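Local coordinates for protein SSD1 (Saccharomyces cerevisiae S288C, PDB 7AM1) that binds mRNA untranslated regions and acts as a translation repressor, being a non-enzymatic member of the RNase II family with an alternative RNA recognition site, at residues I369-L372 against G373-S376; N476-S479 against L480-D484; D536-I539 against L540-T543. All coordinates share one frame; numbering follows the deposited sequence.

Contact 1. Residues I369-L372 against G373-S376; sequences ISEL and GWVS
Trp374 and Glu371 close a type II beta turn: the backbone N of Trp374 donates to the carbonyl O of Glu371 at 2.8 Å, with the donor 29° from the carbonyl plane. Leu372 and Gly373 form the corner. Gly373 has a positive phi, which glycine adopts readily, and a beta carbon at this place would run into the carbonyl O of Leu372.

A second bond draws the two arms together farther from the turn. Ser376 OG lies anti to its own backbone N (chi1 172°), a torsion that carries the hydroxyl over to Ile369, where OG donates to the carbonyl O at 2.9 Å. It arrives from well above the carbonyl plane, not along a lone pair. The same oxygen receives a CA-H...O contact, Ser376 CA to Ile369 O being 3.5 Å. Serine suits the site because its short arm brings a donor close to the neighbouring backbone. Ser376 N is satisfied by Ser439 OG, and Ser370 OG bonds weakly to Leu478 O.

Between these closures the pairing fails: Glu371 N and Val375 O are 3.8 Å apart, and both are buried without a partner. The side chains of Glu371 and Trp374 lie side by side and point the same way, carboxylate and indole planes 71° apart, with Glu371 OE1 3.8 Å from Trp374 CD1. The indole NE1 is satisfied by Glu377 OE2 instead. Val375 CG2 lies over one indole face, offset toward the rim.

Within the RNB domain this connection joins the antiparallel neighbours, strands 367-370 and 378-384. The backbone of Ser370 pairs with Leu478 on the other flank, Trp374 meets Phe421 edge-to-face and touches Asn435 of helix 432-438, and Ile369 and Glu371 rest against Leu480 of helix 480-488.

Contact 2. Residues N476-S479 against L480-D484; sequences NILS and LEQLD
Ser479 and Gln482 grip each other by two reciprocal bonds where a strand turns into a helix. The serine hydroxyl stands between its own backbone N and carbonyl carbon, the crowded position (chi1 69°). From there OG faces the first helical turn and accepts from Gln482 N at 3.0 Å. The glutamine replies in the other direction: its CG is anti to its carbonyl carbon and the chain is extended beyond it, so the amide runs back past the serine, and OE1 accepts from Ser479 N, also at 3.0 Å. That bond is straight at the hydrogen (166°). The returning glutamine passes close alongside the hydroxyl, with Gln482 CG 3.2 Å from Ser479 OG. Serine suits the position because its hydroxyl sits near enough to the main chain to replace a missing helical acceptor; with an alanine here, Gln482 N would probably be left without its capping acceptor, and only the glutamine's bond to the backbone N of the cap residue would remain of the reciprocal pair.

Leu478 crosses the same glutamine obliquely, its CD2 branch lying against both OE1 (3.6 Å) and CB (3.7 Å) of Gln482. The regular helix pattern starts at once, Leu483 N donating to Ser479 O at 2.7 Å almost in line with the carbonyl bond. Glu481 OE1 approaches Ser479 OG only to 3.7 Å, and a carboxylate this near a helix N terminus probably benefits from the helix dipole. Leu480 and Leu483 turn to other cover, both packing on Ile549 of helix 544-568.

Strand 476-479 and helix 480-484 meet at 88° without any intervening loop, and the paired side-chain-to-backbone bonds are those of a capping box with Ser479 as N-cap and glutamine in the place often taken by glutamate.

Contact 3. Residues D536-I539 against L540-T543; sequences DLNI and LDRT
Asn538 supplies both acceptors that fold this bend tightly. Its carbonyl O takes the hydrogen of Asp541 N at 3.0 Å, closing a type I beta turn, while its side-chain OD1 receives Leu540 N at 2.9 Å, an Asx turn laid over the first. Both donors come from above the respective carbonyl planes. The amide can do this because CG is anti to the backbone N (chi1 -170°), which swings OD1 forward over the turn. Asparagine fits well: one short arm gives an acceptor to the turn and still has an N-H to spend, and ND2 bonds to Pro751 O. Leu540 leans across the amide, its CB lying 3.3 Å from Asn538 OD1.

The side toward Asp541 is looser and wetter. The Asp541 side chain crosses that of Asn538 at about a right angle, though carboxylate and amide planes are only 40° apart, and Asp541 OD1 stands 3.7 Å from Asn538 ND2. One water spans this pair, donating to Asp541 OD1 at 2.7 Å and accepting from Asn538 ND2; a second donates to Asp541 OD2 and accepts weakly from Asn538 N. Asp536 comes closest to Asp541 with OD2 against CB, at 3.6 Å. The two carboxylates do not touch, Asp536 OD2 and Asp541 OD2 being 4.8 Å apart, and Lys532, in a salt bridge with Asp536 OD2 and bonded to Asp541 O, probably lessens their repulsion.

The bend lies in the connection between helices 523-529 and 544-568. Ile539 is buried against Leu524 of the first and Ile714 of helix 689-725, which Leu537 also meets at Leu717, and Thr543 caps the start of helix 544-568.

Overall arrangement
Along the chain the three contacts follow in series, none nesting in or crossing another, and all lie in the RNB domain. Contact 1 closes the short connection between strands 367-370 and 378-384. Contact 2, about 9 Å away between centres, comes after the rest of that sheet has been laid down: its strand 476-479 returns to pair in parallel with strand 367-370, and the chain then enters helix 480-488. Contact 3 folds the link before helix 544-568, its centre about 17 Å from that of contact 1, which it does not touch. It meets contact 2 through Thr543 and Asp484, where helix 480-488 and the start of helix 544-568 come together.

Contact 1. Residues I369-L372 against G373-S376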
ATOM      1  N   ILE A 369     -20.691  -4.773  13.778  1.00 42.78           N
ATOM      2  CA  ILE A 369     -19.945  -5.356  12.668  1.00 43.49           C
ATOM      3  C   ILE A 369     -18.601  -5.846  13.182  1.00 43.04           C
ATOM      4  O   ILE A 369     -17.847  -5.087  13.805  1.00 40.96           O
ATOM      5  CB  ILE A 369     -19.761  -4.347  11.519  1.00 44.91           C
ATOM      6  CG1 ILE A 369     -21.120  -3.782  11.091  1.00 48.37           C
ATOM      7  CG2 ILE A 369     -19.025  -4.991  10.353  1.00 44.68           C
ATOM      8  CD1 ILE A 369     -22.005  -4.785  10.369  1.00 51.06           C
ATOM      9  N   SER A 370     -18.301  -7.114  12.925  1.00 47.95           N
ATOM     10  CA  SER A 370     -17.020  -7.701  13.273  1.00 50.17           C
ATOM     11  C   SER A 370     -16.228  -7.992  12.006  1.00 47.55           C
ATOM     12  O   SER A 370     -16.790  -8.314  10.955  1.00 47.29           O
ATOM     13  CB  SER A 370     -17.200  -8.987  14.085  1.00 54.95           C
ATOM     14  OG  SER A 370     -17.789 -10.010  13.304  1.00 57.14           O
ATOM     15  N   GLU A 371     -14.913  -7.870  12.119  1.00 43.70           N
ATOM     16  CA  GLU A 371     -13.996  -8.167  11.029  1.00 42.67           C
ATOM     17  C   GLU A 371     -13.146  -9.362  11.434  1.00 44.17           C
ATOM     18  O   GLU A 371     -12.708  -9.465  12.584  1.00 43.74           O
ATOM     19  CB  GLU A 371     -13.140  -6.935  10.709  1.00 42.68           C
ATOM     20  CG  GLU A 371     -13.977  -5.762  10.168  1.00 43.06           C
ATOM     21  CD  GLU A 371     -13.231  -4.431  10.115  1.00 43.12           C
ATOM     22  OE1 GLU A 371     -12.965  -3.836  11.189  1.00 41.87           O
ATOM     23  OE2 GLU A 371     -12.933  -3.970   8.991  1.00 43.57           O
ATOM     24  N   LEU A 372     -12.951 -10.288  10.498  1.00 47.73           N
ATOM     25  CA  LEU A 372     -12.257 -11.533  10.802  1.00 53.44           C
ATOM     26  C   LEU A 372     -10.930 -11.287  11.499  1.00 54.00           C
ATOM     27  O   LEU A 372     -10.068 -10.570  10.984  1.00 53.17           O
ATOM     28  CB  LEU A 372     -12.024 -12.325   9.513  1.00 56.78           C
ATOM     29  CG  LEU A 372     -11.698 -13.804   9.704  1.00 61.32           C
ATOM     30  CD1 LEU A 372     -12.300 -14.675   8.630  1.00 61.84           C
ATOM     31  CD2 LEU A 372     -10.163 -13.940   9.711  1.00 63.65           C
ATOM     32  N   GLY A 373     -10.769 -11.903  12.669  1.00 56.20           N
ATOM     33  CA  GLY A 373      -9.546 -11.804  13.432  1.00 57.10           C
ATOM     34  C   GLY A 373      -9.406 -10.542  14.247  1.00 56.35           C
ATOM     35  O   GLY A 373      -8.383 -10.369  14.922  1.00 56.50           O
ATOM     36  N   TRP A 374     -10.402  -9.665  14.218  1.00 54.88           N
ATOM     37  CA  TRP A 374     -10.330  -8.361  14.855  1.00 53.94           C
ATOM     38  C   TRP A 374     -11.558  -8.180  15.738  1.00 56.00           C
ATOM     39  O   TRP A 374     -12.469  -9.012  15.753  1.00 59.09           O
ATOM     40  CB  TRP A 374     -10.223  -7.258  13.792  1.00 50.82           C
ATOM     41  CG  TRP A 374      -9.935  -5.895  14.325  1.00 49.55           C
ATOM     42  CD1 TRP A 374     -10.680  -4.769  14.139  1.00 48.08           C
ATOM     43  CD2 TRP A 374      -8.818  -5.511  15.134  1.00 49.84           C
ATOM     44  NE1 TRP A 374     -10.093  -3.703  14.777  1.00 48.78           N
ATOM     45  CE2 TRP A 374      -8.949  -4.133  15.398  1.00 49.60           C
ATOM     46  CE3 TRP A 374      -7.718  -6.199  15.659  1.00 50.26           C
ATOM     47  CZ2 TRP A 374      -8.025  -3.429  16.166  1.00 50.19           C
ATOM     48  CZ3 TRP A 374      -6.800  -5.500  16.420  1.00 50.70           C
ATOM     49  CH2 TRP A 374      -6.958  -4.127  16.665  1.00 50.84           C
ATOM     50  N   VAL A 375     -11.568  -7.087  16.495  1.00 53.58           N
ATOM     51  CA  VAL A 375     -12.673  -6.768  17.391  1.00 51.71           C
ATOM     52  C   VAL A 375     -13.843  -6.204  16.596  1.00 47.55           C
ATOM     53  O   VAL A 375     -13.803  -6.151  15.361  1.00 45.55           O
ATOM     54  CB  VAL A 375     -12.221  -5.774  18.478  1.00 52.96           C
ATOM     55  CG1 VAL A 375     -11.074  -6.359  19.284  1.00 53.99           C
ATOM     56  CG2 VAL A 375     -11.812  -4.447  17.851  1.00 52.39           C
ATOM     57  N   SER A 376     -14.908  -5.818  17.297  1.00 47.19           N
ATOM     58  CA  SER A 376     -16.001  -5.039  16.727  1.00 45.21           C
ATOM     59  C   SER A 376     -15.936  -3.631  17.305  1.00 43.27           C
ATOM     60  O   SER A 376     -16.061  -3.448  18.521  1.00 43.92           O
ATOM     61  CB  SER A 376     -17.356  -5.677  17.027  1.00 46.43           C
ATOM     62  OG  SER A 376     -18.415  -4.821  16.634  1.00 44.68           O
TER

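Contact 2. Residues N476-S479 against L480-D484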
ATOM      1  N   ASN A 476     -27.454  -7.819  17.718  1.00 51.98           N
ATOM      2  CA  ASN A 476     -26.840  -8.816  16.860  1.00 51.82           C
ATOM      3  C   ASN A 476     -25.416  -8.388  16.549  1.00 49.31           C
ATOM      4  O   ASN A 476     -25.055  -7.216  16.674  1.00 47.21           O
ATOM      5  CB  ASN A 476     -27.635  -8.997  15.562  1.00 52.67           C
ATOM      6  CG  ASN A 476     -29.036  -9.507  15.809  1.00 55.31           C
ATOM      7  OD1 ASN A 476     -30.003  -8.743  15.794  1.00 59.59           O
ATOM      8  ND2 ASN A 476     -29.152 -10.805  16.046  1.00 52.92           N
ATOM      9  N   ILE A 477     -24.604  -9.360  16.146  1.00 49.44           N
ATOM     10  CA  ILE A 477     -23.257  -9.101  15.655  1.00 49.25           C
ATOM     11  C   ILE A 477     -23.065  -9.930  14.393  1.00 51.07           C
ATOM     12  O   ILE A 477     -23.279 -11.147  14.409  1.00 50.94           O
ATOM     13  CB  ILE A 477     -22.176  -9.426  16.699  1.00 48.92           C
ATOM     14  CG1 ILE A 477     -20.794  -9.081  16.138  1.00 48.66           C
ATOM     15  CG2 ILE A 477     -22.243 -10.885  17.122  1.00 49.57           C
ATOM     16  CD1 ILE A 477     -19.734  -8.902  17.205  1.00 49.73           C
ATOM     17  N   LEU A 478     -22.694  -9.263  13.302  1.00 54.77           N
ATOM     18  CA  LEU A 478     -22.450  -9.904  12.018  1.00 57.72           C
ATOM     19  C   LEU A 478     -21.016  -9.645  11.587  1.00 54.97           C
ATOM     20  O   LEU A 478     -20.509  -8.528  11.733  1.00 54.77           O
ATOM     21  CB  LEU A 478     -23.395  -9.379  10.928  1.00 62.31           C
ATOM     22  CG  LEU A 478     -24.839  -9.870  10.919  1.00 68.34           C
ATOM     23  CD1 LEU A 478     -25.623  -9.125   9.850  1.00 70.38           C
ATOM     24  CD2 LEU A 478     -24.903 -11.369  10.687  1.00 70.44           C
ATOM     25  N   SER A 479     -20.366 -10.677  11.055  1.00 51.01           N
ATOM     26  CA  SER A 479     -19.111 -10.475  10.354  1.00 47.51           C
ATOM     27  C   SER A 479     -19.395  -9.987   8.938  1.00 45.47           C
ATOM     28  O   SER A 479     -20.489 -10.174   8.399  1.00 43.95           O
ATOM     29  CB  SER A 479     -18.297 -11.766  10.289  1.00 46.73           C
ATOM     30  OG  SER A 479     -18.936 -12.702   9.444  1.00 46.02           O
ATOM     31  N   LEU A 480     -18.383  -9.362   8.331  1.00 46.78           N
ATOM     32  CA  LEU A 480     -18.521  -8.931   6.945  1.00 49.22           C
ATOM     33  C   LEU A 480     -18.797 -10.115   6.031  1.00 52.42           C
ATOM     34  O   LEU A 480     -19.502  -9.973   5.027  1.00 51.61           O
ATOM     35  CB  LEU A 480     -17.264  -8.186   6.495  1.00 48.57           C
ATOM     36  CG  LEU A 480     -17.038  -6.816   7.139  1.00 48.60           C
ATOM     37  CD1 LEU A 480     -15.696  -6.235   6.716  1.00 47.88           C
ATOM     38  CD2 LEU A 480     -18.165  -5.857   6.780  1.00 49.11           C
ATOM     39  N   GLU A 481     -18.252 -11.289   6.362  1.00 57.67           N
ATOM     40  CA  GLU A 481     -18.561 -12.486   5.590  1.00 60.21           C
ATOM     41  C   GLU A 481     -20.032 -12.849   5.734  1.00 58.92           C
ATOM     42  O   GLU A 481     -20.700 -13.167   4.743  1.00 59.45           O
ATOM     43  CB  GLU A 481     -17.680 -13.651   6.041  1.00 64.27           C
ATOM     44  CG  GLU A 481     -16.220 -13.544   5.617  1.00 66.27           C
ATOM     45  CD  GLU A 481     -15.462 -12.470   6.374  1.00 68.09           C
ATOM     46  OE1 GLU A 481     -15.855 -12.157   7.518  1.00 69.46           O
ATOM     47  OE2 GLU A 481     -14.475 -11.934   5.823  1.00 68.03           O
ATOM     48  N   GLN A 482     -20.555 -12.790   6.961  1.00 55.03           N
ATOM     49  CA  GLN A 482     -21.973 -13.045   7.174  1.00 54.08           C
ATOM     50  C   GLN A 482     -22.829 -11.974   6.511  1.00 48.13           C
ATOM     51  O   GLN A 482     -23.872 -12.284   5.925  1.00 45.66           O
ATOM     52  CB  GLN A 482     -22.271 -13.118   8.672  1.00 59.23           C
ATOM     53  CG  GLN A 482     -21.644 -14.313   9.363  1.00 64.41           C
ATOM     54  CD  GLN A 482     -21.828 -14.279  10.866  1.00 68.18           C
ATOM     55  OE1 GLN A 482     -21.901 -13.210  11.471  1.00 67.53           O
ATOM     56  NE2 GLN A 482     -21.914 -15.457  11.478  1.00 71.09           N
ATOM     57  N   LEU A 483     -22.410 -10.708   6.597  1.00 46.94           N
ATOM     58  CA  LEU A 483     -23.129  -9.645   5.901  1.00 46.20           C
ATOM     59  C   LEU A 483     -23.195  -9.932   4.407  1.00 48.00           C
ATOM     60  O   LEU A 483     -24.253  -9.806   3.782  1.00 47.51           O
ATOM     61  CB  LEU A 483     -22.459  -8.293   6.166  1.00 43.66           C
ATOM     62  CG  LEU A 483     -23.065  -7.095   5.430  1.00 43.34           C
ATOM     63  CD1 LEU A 483     -24.528  -6.908   5.801  1.00 43.88           C
ATOM     64  CD2 LEU A 483     -22.284  -5.824   5.719  1.00 43.36           C
ATOM     65  N   ASP A 484     -22.064 -10.325   3.818  1.00 50.79           N
ATOM     66  CA  ASP A 484     -22.040 -10.668   2.400  1.00 55.40           C
ATOM     67  C   ASP A 484     -23.022 -11.786   2.083  1.00 58.08           C
ATOM     68  O   ASP A 484     -23.801 -11.692   1.126  1.00 58.73           O
ATOM     69  CB  ASP A 484     -20.626 -11.067   1.991  1.00 57.86           C
ATOM     70  CG  ASP A 484     -19.852  -9.915   1.425  1.00 59.91           C
ATOM     71  OD1 ASP A 484     -20.316  -9.325   0.425  1.00 59.13           O
ATOM     72  OD2 ASP A 484     -18.798  -9.578   1.999  1.00 62.64           O
TER

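Contact 3. Residues D536-I539 against L540-T543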
ATOM      1  N   ASP A 536      -6.395  -9.951   2.527  1.00 35.82           N
ATOM      2  CA  ASP A 536      -6.510 -10.947   1.477  1.00 35.53           C
ATOM      3  C   ASP A 536      -5.167 -11.124   0.785  1.00 34.83           C
ATOM      4  O   ASP A 536      -4.336 -10.211   0.757  1.00 33.02           O
ATOM      5  CB  ASP A 536      -7.558 -10.546   0.439  1.00 35.96           C
ATOM      6  CG  ASP A 536      -8.863 -10.123   1.066  1.00 35.97           C
ATOM      7  OD1 ASP A 536      -9.473 -10.951   1.770  1.00 37.32           O
ATOM      8  OD2 ASP A 536      -9.267  -8.962   0.866  1.00 35.22           O
ATOM      9  N   LEU A 537      -4.957 -12.322   0.238  1.00 35.92           N
ATOM     10  CA  LEU A 537      -3.771 -12.571  -0.572  1.00 36.57           C
ATOM     11  C   LEU A 537      -3.761 -11.701  -1.822  1.00 35.85           C
ATOM     12  O   LEU A 537      -2.690 -11.433  -2.373  1.00 35.42           O
ATOM     13  CB  LEU A 537      -3.706 -14.051  -0.937  1.00 39.33           C
ATOM     14  CG  LEU A 537      -2.337 -14.716  -1.050  1.00 43.12           C
ATOM     15  CD1 LEU A 537      -1.517 -14.553   0.229  1.00 45.07           C
ATOM     16  CD2 LEU A 537      -2.540 -16.200  -1.401  1.00 44.21           C
ATOM     17  N   ASN A 538      -4.923 -11.248  -2.274  1.00 36.63           N
ATOM     18  CA  ASN A 538      -5.035 -10.392  -3.449  1.00 35.78           C
ATOM     19  C   ASN A 538      -5.478  -9.006  -3.000  1.00 34.03           C
ATOM     20  O   ASN A 538      -6.590  -8.843  -2.486  1.00 33.58           O
ATOM     21  CB  ASN A 538      -6.020 -10.982  -4.456  1.00 35.76           C
ATOM     22  CG  ASN A 538      -5.985 -10.272  -5.793  1.00 35.51           C
ATOM     23  OD1 ASN A 538      -5.494  -9.148  -5.900  1.00 33.60           O
ATOM     24  ND2 ASN A 538      -6.501 -10.929  -6.825  1.00 37.11           N
ATOM     25  N   ILE A 539      -4.609  -8.011  -3.194  1.00 33.35           N
ATOM     26  CA  ILE A 539      -4.933  -6.649  -2.787  1.00 33.59           C
ATOM     27  C   ILE A 539      -6.128  -6.099  -3.552  1.00 34.46           C
ATOM     28  O   ILE A 539      -6.719  -5.096  -3.139  1.00 33.82           O
ATOM     29  CB  ILE A 539      -3.712  -5.724  -2.965  1.00 33.31           C
ATOM     30  CG1 ILE A 539      -3.182  -5.784  -4.399  1.00 34.53           C
ATOM     31  CG2 ILE A 539      -2.614  -6.105  -1.986  1.00 33.25           C
ATOM     32  CD1 ILE A 539      -2.183  -4.682  -4.719  1.00 34.86           C
ATOM     33  N   LEU A 540      -6.500  -6.727  -4.666  1.00 35.49           N
ATOM     34  CA  LEU A 540      -7.640  -6.256  -5.442  1.00 35.65           C
ATOM     35  C   LEU A 540      -8.977  -6.702  -4.863  1.00 33.63           C
ATOM     36  O   LEU A 540     -10.013  -6.143  -5.235  1.00 32.73           O
ATOM     37  CB  LEU A 540      -7.514  -6.747  -6.886  1.00 37.09           C
ATOM     38  CG  LEU A 540      -6.298  -6.244  -7.667  1.00 39.08           C
ATOM     39  CD1 LEU A 540      -6.233  -6.903  -9.045  1.00 39.22           C
ATOM     40  CD2 LEU A 540      -6.322  -4.726  -7.797  1.00 40.06           C
ATOM     41  N   ASP A 541      -8.985  -7.688  -3.967  1.00 33.08           N
ATOM     42  CA  ASP A 541     -10.238  -8.227  -3.458  1.00 33.64           C
ATOM     43  C   ASP A 541     -10.948  -7.205  -2.572  1.00 34.43           C
ATOM     44  O   ASP A 541     -10.332  -6.581  -1.698  1.00 34.33           O
ATOM     45  CB  ASP A 541      -9.990  -9.513  -2.664  1.00 34.98           C
ATOM     46  CG  ASP A 541      -9.652 -10.716  -3.546  1.00 36.86           C
ATOM     47  OD1 ASP A 541      -9.565 -10.589  -4.788  1.00 37.23           O
ATOM     48  OD2 ASP A 541      -9.472 -11.812  -2.974  1.00 37.88           O
ATOM     49  N   ARG A 542     -12.245  -7.026  -2.817  1.00 34.56           N
ATOM     50  CA  ARG A 542     -13.147  -6.292  -1.939  1.00 35.48           C
ATOM     51  C   ARG A 542     -14.515  -6.942  -2.101  1.00 37.48           C
ATOM     52  O   ARG A 542     -14.903  -7.282  -3.224  1.00 39.93           O
ATOM     53  CB  ARG A 542     -13.247  -4.804  -2.286  1.00 35.19           C
ATOM     54  CG  ARG A 542     -11.951  -4.032  -2.272  1.00 35.82           C
ATOM     55  CD  ARG A 542     -11.439  -3.771  -0.865  1.00 34.98           C
ATOM     56  NE  ARG A 542     -10.163  -3.067  -0.916  1.00 34.61           N
ATOM     57  CZ  ARG A 542      -9.536  -2.559   0.139  1.00 33.94           C
ATOM     58  NH1 ARG A 542     -10.054  -2.677   1.354  1.00 32.97           N
ATOM     59  NH2 ARG A 542      -8.380  -1.934  -0.025  1.00 34.70           N
ATOM     60  N   THR A 543     -15.234  -7.126  -0.996  1.00 36.67           N
ATOM     61  CA  THR A 543     -16.573  -7.695  -1.048  1.00 36.51           C
ATOM     62  C   THR A 543     -17.626  -6.598  -0.955  1.00 36.51           C
ATOM     63  O   THR A 543     -17.375  -5.492  -0.469  1.00 35.70           O
ATOM     64  CB  THR A 543     -16.802  -8.711   0.077  1.00 37.52           C
ATOM     65  OG1 THR A 543     -16.838  -8.037   1.340  1.00 36.93           O
ATOM     66  CG2 THR A 543     -15.702  -9.759   0.098  1.00 39.01           C
TER
HETATM   67  O   HOH W   1      -7.387 -13.058  -2.118  1.00 35.26           O
HETATM   68  O   HOH W   2      -8.737 -12.788  -6.184  1.00 43.04           O
HETATM   69  O   HOH W   3      -5.725  -2.847  -1.815  1.00 36.48           O